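Polyphenol oxidase, chloroplastic (Malus domestica, PDB 6ELV) is the C-terminal domain of a tyrosinase-family enzyme that oxidises mono- and o-diphenols to o-quinones, and is probably cut off by self-cleavage during activation. Local coordinates at residues 17-31 against 122-136. Sequence-based numbering, arbitrary orientation. Where two conformers were deposited one is given.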
ATOM      1  N   PHE A  17      -4.643 -10.959   3.493  1.00 17.11           N
ATOM      2  CA  PHE A  17      -4.228 -10.128   4.631  1.00 15.32           C
ATOM      3  C   PHE A  17      -5.106 -10.479   5.829  1.00 15.33           C
ATOM      4  O   PHE A  17      -6.271 -10.802   5.638  1.00 18.33           O
ATOM      5  CB  PHE A  17      -4.379  -8.635   4.298  1.00 14.97           C
ATOM      6  CG  PHE A  17      -3.438  -8.157   3.233  1.00 13.50           C
ATOM      7  CD1 PHE A  17      -3.763  -8.286   1.893  1.00 15.43           C
ATOM      8  CD2 PHE A  17      -2.234  -7.577   3.561  1.00 12.77           C
ATOM      9  CE1 PHE A  17      -2.896  -7.868   0.911  1.00 15.22           C
ATOM     10  CE2 PHE A  17      -1.364  -7.153   2.574  1.00 12.96           C
ATOM     11  CZ  PHE A  17      -1.695  -7.303   1.249  1.00 13.70           C
ATOM     12  N   PRO A  18      -4.573 -10.400   7.065  1.00 13.13           N
ATOM     13  CA  PRO A  18      -3.209  -9.991   7.425  1.00 12.38           C
ATOM     14  C   PRO A  18      -2.132 -10.952   6.951  1.00 11.41           C
ATOM     15  O   PRO A  18      -2.358 -12.164   6.873  1.00 11.53           O
ATOM     16  CB  PRO A  18      -3.237  -9.978   8.958  1.00 12.63           C
ATOM     17  CG  PRO A  18      -4.658  -9.809   9.308  1.00 14.10           C
ATOM     18  CD  PRO A  18      -5.409 -10.579   8.263  1.00 14.40           C
ATOM     19  N   ILE A  19      -0.961 -10.395   6.654  1.00 11.27           N
ATOM     20  CA  ILE A  19       0.183 -11.160   6.182  1.00 11.14           C
ATOM     21  C   ILE A  19       1.439 -10.666   6.878  1.00  9.72           C
ATOM     22  O   ILE A  19       1.538  -9.503   7.269  1.00 11.24           O
ATOM     23  CB  ILE A  19       0.443 -11.019   4.664  1.00 14.08           C
ATOM     24  CG1 ILE A  19       0.725  -9.570   4.287  1.00 16.36           C
ATOM     25  CG2 ILE A  19      -0.663 -11.575   3.837  1.00 18.61           C
ATOM     26  CD1 ILE A  19       1.815  -9.436   3.312  1.00 22.74           C
ATOM     27  N   SER A  20       2.410 -11.559   7.011  1.00 10.32           N
ATOM     28  CA  SER A  20       3.765 -11.188   7.391  0.50  9.22           C
ATOM     29  C   SER A  20       4.524 -10.781   6.133  1.00  9.46           C
ATOM     30  O   SER A  20       4.555 -11.532   5.152  1.00 11.72           O
ATOM     31  CB  SER A  20       4.465 -12.377   8.042  0.50 11.96           C
ATOM     32  OG  SER A  20       5.868 -12.190   8.034  0.50 12.84           O
ATOM     33  N   LEU A  21       5.127  -9.594   6.151  1.00  8.25           N
ATOM     34  CA  LEU A  21       5.812  -9.068   4.968  1.00  8.16           C
ATOM     35  C   LEU A  21       7.265  -9.547   4.927  1.00  8.40           C
ATOM     36  O   LEU A  21       8.219  -8.792   5.114  1.00 10.51           O
ATOM     37  CB  LEU A  21       5.713  -7.553   4.940  1.00  8.35           C
ATOM     38  CG  LEU A  21       6.158  -6.928   3.621  1.00  8.91           C
ATOM     39  CD1 LEU A  21       5.223  -7.290   2.455  1.00  9.63           C
ATOM     40  CD2 LEU A  21       6.294  -5.430   3.769  1.00  9.71           C
ATOM     41  N   GLY A  22       7.429 -10.836   4.641  1.00  9.28           N
ATOM     42  CA  GLY A  22       8.766 -11.407   4.622  1.00 10.14           C
ATOM     43  C   GLY A  22       9.488 -11.301   3.303  1.00  9.40           C
ATOM     44  O   GLY A  22      10.686 -11.596   3.225  1.00 11.32           O
ATOM     45  N   SER A  23       8.781 -10.872   2.265  1.00  8.76           N
ATOM     46  CA  SER A  23       9.320 -10.723   0.924  1.00  8.81           C
ATOM     47  C   SER A  23       8.431  -9.721   0.191  1.00  8.11           C
ATOM     48  O   SER A  23       7.355  -9.351   0.671  1.00  9.39           O
ATOM     49  CB  SER A  23       9.344 -12.075   0.211  1.00  9.86           C
ATOM     50  OG  SER A  23      10.191 -12.042  -0.916  1.00  9.76           O
ATOM     51  N   LYS A  24       8.879  -9.292  -0.987  1.00  8.24           N
ATOM     52  CA  LYS A  24       8.086  -8.387  -1.811  1.00  8.19           C
ATOM     53  C   LYS A  24       6.814  -9.081  -2.277  1.00  8.82           C
ATOM     54  O   LYS A  24       6.850 -10.218  -2.763  1.00 10.94           O
ATOM     55  CB  LYS A  24       8.910  -7.930  -3.008  1.00  9.00           C
ATOM     56  CG  LYS A  24       8.180  -7.003  -3.950  1.00 10.20           C
ATOM     57  CD  LYS A  24       9.151  -6.316  -4.905  1.00 15.14           C
ATOM     58  CE  LYS A  24       9.487  -7.142  -6.115  1.00 18.42           C
ATOM     59  NZ  LYS A  24       9.984  -6.239  -7.200  1.00 21.04           N
ATOM     60  N   ILE A  25       5.680  -8.392  -2.130  1.00  8.55           N
ATOM     61  CA  ILE A  25       4.395  -8.905  -2.573  1.00  9.46           C
ATOM     62  C   ILE A  25       3.656  -7.809  -3.322  1.00  9.47           C
ATOM     63  O   ILE A  25       3.912  -6.617  -3.156  1.00 10.36           O
ATOM     64  CB  ILE A  25       3.512  -9.402  -1.413  1.00 11.58           C
ATOM     65  CG1 ILE A  25       3.181  -8.235  -0.481  1.00 14.55           C
ATOM     66  CG2 ILE A  25       4.180 -10.551  -0.682  1.00 14.84           C
ATOM     67  CD1 ILE A  25       1.888  -8.368   0.227  1.00 21.48           C
ATOM     68  N   SER A  26       2.708  -8.230  -4.142  1.00  9.41           N
ATOM     69  CA  SER A  26       1.817  -7.289  -4.788  0.50  9.63           C
ATOM     70  C   SER A  26       0.385  -7.777  -4.645  1.00  9.85           C
ATOM     71  O   SER A  26       0.123  -8.961  -4.420  1.00 11.91           O
ATOM     72  CB  SER A  26       2.185  -7.058  -6.255  0.50 10.77           C
ATOM     73  OG  SER A  26       1.977  -8.226  -7.024  0.50 10.64           O
ATOM     74  N   THR A  27      -0.540  -6.832  -4.752  1.00  9.54           N
ATOM     75  CA  THR A  27      -1.948  -7.127  -4.563  1.00 10.55           C
ATOM     76  C   THR A  27      -2.783  -6.136  -5.359  1.00  9.14           C
ATOM     77  O   THR A  27      -2.414  -4.969  -5.504  1.00  9.10           O
ATOM     78  CB  THR A  27      -2.270  -7.108  -3.058  1.00 12.68           C
ATOM     79  OG1 THR A  27      -3.562  -7.661  -2.813  1.00 15.65           O
ATOM     80  CG2 THR A  27      -2.144  -5.718  -2.439  1.00 13.83           C
ATOM     81  N   VAL A  28      -3.908  -6.614  -5.879  1.00  9.35           N
ATOM     82  CA  VAL A  28      -4.843  -5.771  -6.619  1.00  9.54           C
ATOM     83  C   VAL A  28      -5.787  -5.109  -5.627  1.00  9.83           C
ATOM     84  O   VAL A  28      -6.468  -5.795  -4.856  1.00 10.95           O
ATOM     85  CB  VAL A  28      -5.631  -6.593  -7.647  1.00 10.70           C
ATOM     86  CG1 VAL A  28      -6.679  -5.702  -8.315  1.00 12.43           C
ATOM     87  CG2 VAL A  28      -4.709  -7.196  -8.688  1.00 12.10           C
ATOM     88  N   VAL A  29      -5.846  -3.779  -5.666  1.00  9.21           N
ATOM     89  CA  VAL A  29      -6.629  -2.982  -4.727  1.00  9.75           C
ATOM     90  C   VAL A  29      -7.656  -2.179  -5.516  1.00  9.16           C
ATOM     91  O   VAL A  29      -7.301  -1.449  -6.448  1.00  9.68           O
ATOM     92  CB  VAL A  29      -5.726  -2.064  -3.880  1.00  9.85           C
ATOM     93  CG1 VAL A  29      -6.549  -1.315  -2.847  1.00 10.97           C
ATOM     94  CG2 VAL A  29      -4.646  -2.884  -3.199  1.00  9.95           C
ATOM     95  N   LYS A  30      -8.922  -2.309  -5.141  1.00  9.97           N
ATOM     96  CA  LYS A  30      -9.976  -1.567  -5.817  1.00 10.81           C
ATOM     97  C   LYS A  30      -9.930  -0.096  -5.435  1.00  9.86           C
ATOM     98  O   LYS A  30      -9.643   0.264  -4.284  1.00 10.96           O
ATOM     99  CB  LYS A  30     -11.334  -2.142  -5.437  1.00 12.47           C
ATOM    100  CG  LYS A  30     -11.545  -3.548  -5.937  1.00 15.62           C
ATOM    101  CD  LYS A  30     -12.895  -4.069  -5.504  1.00 21.11           C
ATOM    102  CE  LYS A  30     -13.089  -5.507  -5.953  1.00 24.35           C
ATOM    103  NZ  LYS A  30     -14.277  -6.132  -5.312  1.00 28.13           N
ATOM    104  N   ARG A  31     -10.207   0.759  -6.414  1.00  9.91           N
ATOM    105  CA  ARG A  31     -10.408   2.170  -6.156  1.00 10.41           C
ATOM    106  C   ARG A  31     -11.766   2.365  -5.492  1.00 11.17           C
ATOM    107  O   ARG A  31     -12.573   1.434  -5.432  1.00 12.51           O
ATOM    108  CB  ARG A  31     -10.246   2.954  -7.453  1.00 11.01           C
ATOM    109  CG  ARG A  31      -8.813   2.929  -7.945  1.00 11.23           C
ATOM    110  CD  ARG A  31      -8.691   3.668  -9.243  1.00 11.48           C
ATOM    111  NE  ARG A  31      -8.807   5.105  -9.042  1.00 10.68           N
ATOM    112  CZ  ARG A  31      -9.001   5.976 -10.020  1.00 10.53           C
ATOM    113  NH1 ARG A  31      -9.161   5.553 -11.275  1.00 11.76           N
ATOM    114  NH2 ARG A  31      -9.055   7.268  -9.742  1.00 11.53           N
ATOM    115  N   SER A 122      -9.091  -0.430 -10.562  1.00 10.08           N
ATOM    116  CA  SER A 122      -8.234  -0.971  -9.521  1.00  9.84           C
ATOM    117  C   SER A 122      -6.805  -0.681  -9.930  1.00  8.75           C
ATOM    118  O   SER A 122      -6.543  -0.299 -11.069  1.00  9.60           O
ATOM    119  CB  SER A 122      -8.425  -2.477  -9.387  1.00 11.45           C
ATOM    120  OG  SER A 122      -8.138  -3.129 -10.611  1.00 15.08           O
ATOM    121  N   VAL A 123      -5.881  -0.866  -8.982  1.00  8.78           N
ATOM    122  CA  VAL A 123      -4.448  -0.711  -9.209  1.00  8.12           C
ATOM    123  C   VAL A 123      -3.737  -1.869  -8.528  1.00  8.41           C
ATOM    124  O   VAL A 123      -4.316  -2.585  -7.711  1.00 10.35           O
ATOM    125  CB  VAL A 123      -3.909   0.638  -8.686  1.00  9.41           C
ATOM    126  CG1 VAL A 123      -4.605   1.799  -9.386  1.00 11.50           C
ATOM    127  CG2 VAL A 123      -4.072   0.732  -7.158  1.00 10.52           C
ATOM    128  N   VAL A 124      -2.459  -2.039  -8.856  1.00  7.54           N
ATOM    129  CA  VAL A 124      -1.620  -3.005  -8.156  1.00  7.79           C
ATOM    130  C   VAL A 124      -0.718  -2.267  -7.183  1.00  7.33           C
ATOM    131  O   VAL A 124       0.020  -1.351  -7.578  1.00  7.68           O
ATOM    132  CB  VAL A 124      -0.791  -3.846  -9.136  1.00  8.77           C
ATOM    133  CG1 VAL A 124       0.183  -4.742  -8.371  1.00  9.00           C
ATOM    134  CG2 VAL A 124      -1.713  -4.685 -10.016  1.00 10.72           C
ATOM    135  N   VAL A 125      -0.756  -2.682  -5.921  1.00  7.10           N
ATOM    136  CA  VAL A 125       0.095  -2.133  -4.875  1.00  7.16           C
ATOM    137  C   VAL A 125       1.151  -3.173  -4.546  1.00  7.38           C
ATOM    138  O   VAL A 125       0.820  -4.338  -4.284  1.00  8.47           O
ATOM    139  CB  VAL A 125      -0.724  -1.766  -3.626  1.00  8.13           C
ATOM    140  CG1 VAL A 125       0.187  -1.265  -2.507  1.00  9.69           C
ATOM    141  CG2 VAL A 125      -1.752  -0.680  -3.987  1.00  9.65           C
ATOM    142  N   THR A 126       2.409  -2.743  -4.530  1.00  7.50           N
ATOM    143  CA  THR A 126       3.542  -3.592  -4.197  1.00  7.55           C
ATOM    144  C   THR A 126       4.145  -3.103  -2.888  1.00  7.29           C
ATOM    145  O   THR A 126       4.406  -1.905  -2.733  1.00  7.96           O
ATOM    146  CB  THR A 126       4.586  -3.539  -5.322  1.00  8.68           C
ATOM    147  OG1 THR A 126       4.009  -4.029  -6.541  1.00 10.11           O
ATOM    148  CG2 THR A 126       5.801  -4.398  -5.018  1.00 11.00           C
ATOM    149  N   LEU A 127       4.371  -4.032  -1.962  1.00  7.23           N
ATOM    150  CA  LEU A 127       5.022  -3.745  -0.690  1.00  7.59           C
ATOM    151  C   LEU A 127       6.385  -4.421  -0.706  1.00  7.02           C
ATOM    152  O   LEU A 127       6.477  -5.631  -0.947  1.00  7.83           O
ATOM    153  CB  LEU A 127       4.185  -4.264   0.478  1.00  8.95           C
ATOM    154  CG  LEU A 127       2.734  -3.777   0.544  1.00 11.10           C
ATOM    155  CD1 LEU A 127       2.082  -4.325   1.792  1.00 14.96           C
ATOM    156  CD2 LEU A 127       2.663  -2.272   0.532  1.00 11.49           C
ATOM    157  N   VAL A 128       7.430  -3.649  -0.438  1.00  7.70           N
ATOM    158  CA  VAL A 128       8.813  -4.096  -0.555  1.00  7.40           C
ATOM    159  C   VAL A 128       9.465  -3.990   0.811  1.00  7.30           C
ATOM    160  O   VAL A 128       9.856  -2.901   1.236  1.00  7.71           O
ATOM    161  CB  VAL A 128       9.584  -3.245  -1.578  1.00  8.75           C
ATOM    162  CG1 VAL A 128      10.970  -3.810  -1.777  1.00 10.27           C
ATOM    163  CG2 VAL A 128       8.826  -3.133  -2.916  1.00  9.77           C
ATOM    164  N   PRO A 129       9.607  -5.097   1.539  1.00  7.35           N
ATOM    165  CA  PRO A 129      10.264  -5.010   2.841  1.00  7.94           C
ATOM    166  C   PRO A 129      11.749  -4.744   2.656  1.00  7.56           C
ATOM    167  O   PRO A 129      12.400  -5.311   1.767  1.00  8.71           O
ATOM    168  CB  PRO A 129       9.997  -6.381   3.472  1.00  8.76           C
ATOM    169  CG  PRO A 129       9.890  -7.303   2.295  1.00  8.86           C
ATOM    170  CD  PRO A 129       9.199  -6.476   1.212  1.00  8.37           C
ATOM    171  N   LYS A 130      12.274  -3.864   3.498  1.00  8.20           N
ATOM    172  CA  LYS A 130      13.692  -3.532   3.515  1.00  9.79           C
ATOM    173  C   LYS A 130      14.385  -4.025   4.771  1.00  9.24           C
ATOM    174  O   LYS A 130      15.490  -4.562   4.689  1.00 11.82           O
ATOM    175  CB  LYS A 130      13.890  -2.020   3.346  1.00 10.42           C
ATOM    176  CG  LYS A 130      13.275  -1.461   2.065  1.00 12.44           C
ATOM    177  CD  LYS A 130      13.874  -2.109   0.834  1.00 15.79           C
ATOM    178  CE  LYS A 130      15.322  -1.708   0.641  1.00 23.06           C
ATOM    179  NZ  LYS A 130      15.799  -2.024  -0.734  1.00 27.45           N
ATOM    180  N   PHE A 131      13.752  -3.865   5.926  1.00  9.28           N
ATOM    181  CA  PHE A 131      14.258  -4.472   7.142  1.00 10.97           C
ATOM    182  C   PHE A 131      13.139  -4.538   8.164  1.00  9.01           C
ATOM    183  O   PHE A 131      12.198  -3.740   8.138  1.00  9.34           O
ATOM    184  CB  PHE A 131      15.536  -3.812   7.683  1.00 14.19           C
ATOM    185  CG  PHE A 131      15.472  -2.325   7.782  1.00 14.05           C
ATOM    186  CD1 PHE A 131      14.860  -1.717   8.869  1.00 14.48           C
ATOM    187  CD2 PHE A 131      16.058  -1.525   6.807  1.00 14.81           C
ATOM    188  CE1 PHE A 131      14.817  -0.328   8.984  1.00 15.86           C
ATOM    189  CE2 PHE A 131      16.030  -0.138   6.923  1.00 15.46           C
ATOM    190  CZ  PHE A 131      15.413   0.461   8.018  1.00 16.31           C
ATOM    191  N   GLY A 132      13.247  -5.525   9.043  1.00  9.26           N
ATOM    192  CA  GLY A 132      12.344  -5.697  10.154  1.00  9.95           C
ATOM    193  C   GLY A 132      11.155  -6.588   9.867  1.00  9.28           C
ATOM    194  O   GLY A 132      10.543  -6.489   8.801  1.00 11.80           O
ATOM    195  N   ALA A 133      10.802  -7.436  10.827  1.00 10.09           N
ATOM    196  CA  ALA A 133       9.596  -8.248  10.732  1.00 10.53           C
ATOM    197  C   ALA A 133       8.376  -7.376  10.979  1.00  9.14           C
ATOM    198  O   ALA A 133       8.309  -6.663  11.980  1.00 11.31           O
ATOM    199  CB  ALA A 133       9.642  -9.355  11.780  1.00 13.06           C
ATOM    200  N   VAL A 134       7.413  -7.430  10.067  1.00  9.49           N
ATOM    201  CA  VAL A 134       6.227  -6.594  10.168  1.00  9.74           C
ATOM    202  C   VAL A 134       5.032  -7.353   9.609  1.00  8.87           C
ATOM    203  O   VAL A 134       5.147  -8.090   8.624  1.00 10.23           O
ATOM    204  CB  VAL A 134       6.459  -5.225   9.487  1.00 10.43           C
ATOM    205  CG1 VAL A 134       6.667  -5.371   7.992  1.00 11.29           C
ATOM    206  CG2 VAL A 134       5.306  -4.271   9.772  1.00 10.96           C
ATOM    207  N   LYS A 135       3.885  -7.171  10.256  1.00  9.09           N
ATOM    208  CA  LYS A 135       2.593  -7.646   9.791  1.00  9.33           C
ATOM    209  C   LYS A 135       1.854  -6.488   9.138  1.00  8.75           C
ATOM    210  O   LYS A 135       1.889  -5.355   9.626  1.00 10.30           O
ATOM    211  CB  LYS A 135       1.756  -8.186  10.958  1.00 10.98           C
ATOM    212  CG  LYS A 135       0.275  -8.397  10.631  1.00 17.40           C
ATOM    213  CD  LYS A 135      -0.558  -8.695  11.864  1.00 18.44           C
ATOM    214  CE  LYS A 135      -1.969  -8.160  11.747  1.00 22.18           C
ATOM    215  NZ  LYS A 135      -2.096  -6.710  12.097  1.00 22.98           N
ATOM    216  N   ILE A 136       1.191  -6.781   8.027  1.00  8.63           N
ATOM    217  CA  ILE A 136       0.328  -5.835   7.332  1.00  9.61           C
ATOM    218  C   ILE A 136      -1.101  -6.343   7.481  1.00  9.11           C
ATOM    219  O   ILE A 136      -1.410  -7.464   7.056  1.00 10.41           O
ATOM    220  CB  ILE A 136       0.703  -5.733   5.844  1.00 10.30           C
ATOM    221  CG1 ILE A 136       2.199  -5.459   5.644  1.00 10.55           C
ATOM    222  CG2 ILE A 136      -0.182  -4.690   5.159  1.00 12.05           C
ATOM    223  CD1 ILE A 136       2.653  -4.131   6.181  1.00 12.28           C
TER
HETATM  224  O   HOH W   1       7.681 -10.259   8.534  1.00 23.51           O
HETATM  225  O   HOH W   2       8.887  -8.355   7.625  1.00 16.84           O
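Leu21 reaches Leu127, Pro129 and Val134. With CG anti to the backbone N (chi1 -169°), its CD1 meets Leu127 CB at 3.8 Å, crossing that side chain at about a right angle, while its CD2 lies 3.8 Å from Pro129 CB; its CB rests against Val134 CG1. A branched, apolar side chain suits this buried corner, and an alanine here would probably lose the contacts to Leu127 and Pro129 and open a gap. Leu21 N donates a nearly straight bond to Val134 O (2.9 Å, 177°), and a water accepts from Val134 N and donates to Leu21 O and Gly132 O. Both segments run from one sheet of a beta sandwich to the other: 25-30 pairs antiparallel with 122-131, 19-20 with 135-136. On the first sheet's inner face, Val29 CG2 meets Val125 CG2 at 3.7 Å, beta-branched residues suiting extended strands; Ile141 and Leu49 of the other sheet touch them. Phe17 lays a flat apolar ring alongside branched Ile136 (Phe17 CE2 to Ile136 CG2 3.8 Å), Ile136 O at its edge. Exposed Pro18 packs along the methylenes of Lys135 (Pro18 CB to Lys135 CE 3.6 Å), whose NZ bonds to Gly53 O. Ile51 backs Leu127 and Ile136; Phe64 adjoins Leu21.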